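Lmo1340 protein (PDB 4NLM) is a surface-associated protein of unknown function from Listeria monocytogenes, probably a lipoprotein, built around a YqgU-like six-bladed beta propeller domain. Local coordinates at residues Leu245-Thr250 with Phe256-Ala261. Numbering follows the deposited sequence.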
loop_
_atom_site.group_PDB
_atom_site.type_symbol
_atom_site.label_atom_id
_atom_site.label_comp_id
_atom_site.label_asym_id
_atom_site.label_seq_id
_atom_site.Cartn_x
_atom_site.Cartn_y
_atom_site.Cartn_z
ATOM N N LEU A 245 -15.670 -11.881 5.286
ATOM C CA LEU A 245 -16.268 -10.817 6.092
ATOM C C LEU A 245 -15.292 -9.672 6.359
ATOM O O LEU A 245 -14.222 -9.893 6.943
ATOM C CB LEU A 245 -16.731 -11.423 7.402
ATOM C CG LEU A 245 -17.243 -10.444 8.471
ATOM C CD1 LEU A 245 -18.433 -9.634 8.008
ATOM C CD2 LEU A 245 -17.572 -11.186 9.755
ATOM N N TYR A 246 -15.665 -8.500 5.864
ATOM C CA TYR A 246 -14.928 -7.256 6.039
ATOM C C TYR A 246 -15.609 -6.459 7.133
ATOM O O TYR A 246 -16.764 -6.059 6.975
ATOM C CB TYR A 246 -14.914 -6.435 4.755
ATOM C CG TYR A 246 -14.182 -7.039 3.581
ATOM C CD1 TYR A 246 -14.671 -8.138 2.902
ATOM C CD2 TYR A 246 -13.052 -6.449 3.084
ATOM C CE1 TYR A 246 -14.012 -8.676 1.804
ATOM C CE2 TYR A 246 -12.374 -6.994 2.009
ATOM C CZ TYR A 246 -12.856 -8.085 1.367
ATOM O OH TYR A 246 -12.200 -8.629 0.277
ATOM N N ASP A 247 -14.919 -6.233 8.257
ATOM C CA ASP A 247 -15.442 -5.435 9.357
ATOM C C ASP A 247 -14.671 -4.116 9.460
ATOM O O ASP A 247 -13.456 -4.071 9.249
ATOM C CB ASP A 247 -15.357 -6.169 10.694
ATOM C CG ASP A 247 -16.479 -7.151 10.925
ATOM O OD1 ASP A 247 -17.446 -7.185 10.162
ATOM O OD2 ASP A 247 -16.417 -7.869 11.946
ATOM N N PHE A 248 -15.399 -3.069 9.797
ATOM C CA PHE A 248 -14.869 -1.727 9.947
ATOM C C PHE A 248 -15.072 -1.303 11.388
ATOM O O PHE A 248 -16.196 -1.332 11.906
ATOM C CB PHE A 248 -15.596 -0.791 8.985
ATOM C CG PHE A 248 -15.424 -1.199 7.531
ATOM C CD1 PHE A 248 -16.208 -2.191 6.961
ATOM C CD2 PHE A 248 -14.447 -0.594 6.753
ATOM C CE1 PHE A 248 -16.013 -2.601 5.632
ATOM C CE2 PHE A 248 -14.269 -0.977 5.431
ATOM C CZ PHE A 248 -15.047 -1.979 4.874
ATOM N N ARG A 249 -13.972 -0.918 12.023
ATOM C CA ARG A 249 -13.984 -0.511 13.412
ATOM C C ARG A 249 -13.409 0.879 13.622
ATOM O O ARG A 249 -12.439 1.255 12.941
ATOM C CB ARG A 249 -13.141 -1.496 14.228
ATOM C CG ARG A 249 -13.804 -2.817 14.533
ATOM C CD ARG A 249 -12.892 -3.713 15.336
ATOM N NE ARG A 249 -13.529 -4.958 15.776
ATOM C CZ ARG A 249 -13.646 -6.046 15.027
ATOM N NH1 ARG A 249 -13.194 -6.050 13.790
ATOM N NH2 ARG A 249 -14.217 -7.134 15.525
ATOM N N THR A 250 -13.975 1.622 14.583
ATOM C CA THR A 250 -13.438 2.936 14.932
ATOM C C THR A 250 -12.207 2.724 15.793
ATOM O O THR A 250 -11.993 1.622 16.292
ATOM C CB THR A 250 -14.407 3.780 15.765
ATOM O OG1 THR A 250 -15.594 4.033 15.015
ATOM C CG2 THR A 250 -13.759 5.107 16.133
ATOM N N PHE A 256 -18.544 -0.862 13.354
ATOM C CA PHE A 256 -19.628 -0.043 12.814
ATOM C C PHE A 256 -20.191 -0.465 11.459
ATOM O O PHE A 256 -21.205 0.107 11.017
ATOM C CB PHE A 256 -19.281 1.452 12.824
ATOM C CG PHE A 256 -18.208 1.891 11.874
ATOM C CD1 PHE A 256 -16.869 1.804 12.209
ATOM C CD2 PHE A 256 -18.545 2.468 10.666
ATOM C CE1 PHE A 256 -15.895 2.273 11.357
ATOM C CE2 PHE A 256 -17.567 2.922 9.799
ATOM C CZ PHE A 256 -16.246 2.826 10.143
ATOM N N PHE A 257 -19.543 -1.412 10.775
ATOM C CA PHE A 257 -20.102 -1.935 9.534
ATOM C C PHE A 257 -19.467 -3.263 9.205
ATOM O O PHE A 257 -18.290 -3.464 9.492
ATOM C CB PHE A 257 -19.894 -0.971 8.363
ATOM C CG PHE A 257 -20.652 -1.353 7.129
ATOM C CD1 PHE A 257 -22.015 -1.444 7.151
ATOM C CD2 PHE A 257 -19.994 -1.658 5.937
ATOM C CE1 PHE A 257 -22.721 -1.806 6.015
ATOM C CE2 PHE A 257 -20.700 -1.978 4.797
ATOM C CZ PHE A 257 -22.068 -2.053 4.835
ATOM N N SER A 258 -20.271 -4.148 8.617
ATOM C CA SER A 258 -19.824 -5.445 8.130
ATOM C C SER A 258 -20.245 -5.599 6.665
ATOM O O SER A 258 -21.344 -5.236 6.291
ATOM C CB SER A 258 -20.445 -6.624 8.906
ATOM O OG SER A 258 -20.016 -6.705 10.249
ATOM N N TYR A 259 -19.368 -6.167 5.860
ATOM C CA TYR A 259 -19.658 -6.439 4.459
ATOM C C TYR A 259 -19.179 -7.852 4.141
ATOM O O TYR A 259 -18.051 -8.194 4.445
ATOM C CB TYR A 259 -18.918 -5.441 3.570
ATOM C CG TYR A 259 -19.114 -5.671 2.098
ATOM C CD1 TYR A 259 -20.271 -5.269 1.463
ATOM C CD2 TYR A 259 -18.136 -6.296 1.320
ATOM C CE1 TYR A 259 -20.460 -5.476 0.112
ATOM C CE2 TYR A 259 -18.338 -6.489 -0.025
ATOM C CZ TYR A 259 -19.497 -6.083 -0.624
ATOM O OH TYR A 259 -19.673 -6.301 -1.985
ATOM N N ASN A 260 -20.056 -8.681 3.598
ATOM C CA ASN A 260 -19.692 -10.043 3.170
ATOM C C ASN A 260 -19.574 -10.120 1.680
ATOM O O ASN A 260 -20.460 -9.739 0.934
ATOM C CB ASN A 260 -20.721 -11.050 3.641
ATOM C CG ASN A 260 -20.555 -11.386 5.085
ATOM O OD1 ASN A 260 -19.633 -12.128 5.460
ATOM N ND2 ASN A 260 -21.400 -10.798 5.925
ATOM N N ALA A 261 -18.445 -10.618 1.239
ATOM C CA ALA A 261 -18.174 -10.851 -0.164
ATOM C C ALA A 261 -18.083 -12.350 -0.408
ATOM O O ALA A 261 -17.694 -13.104 0.478
ATOM C CB ALA A 261 -16.838 -10.219 -0.512
#
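Y246 and F248 pair with Y259 and F257 as the hydrogen-bonded pairs of an antiparallel hairpin, the two strand axes running at 164° to each other. Y246 N donates to Y259 O (2.8 Å) almost straight, and Y259 N returns a bond to Y246 O. At F248 the ladder is widened by a classic beta bulge: F248 N bonds F257 O at 2.9 Å, whereas F248 O accepts from F256 N at 2.8 Å, so two residues of one strand face one of the other. With CG between its own backbone N and carbonyl carbon (chi1 69°), the F256 ring folds back over the partner strand and receives F248 CB on one face in a CH-pi contact, 4.1 Å from the centroid. F248 and F257 lie side by side, F248 CD1 meeting the edge of the F257 ring at CD2 (4.0 Å). On the face bearing L245, S258 OG donates to D247 OD1 at 2.6 Å, meeting it from above the carboxylate plane; D247 OD2 is taken by N255. L245 CD1 rests on S258 CB (3.7 Å). The hairpin belongs to one sheet of the propeller: strand 232-238 hydrogen-bonds the far edge of 243-249, while Y246 and Y259 pack on T286 and V288 of strand 284-289, F257 and Y259 on I307 of strand 302-308, with F284 edge-to-face to F248 and E314 hydrogen-bonded to Y259 OH.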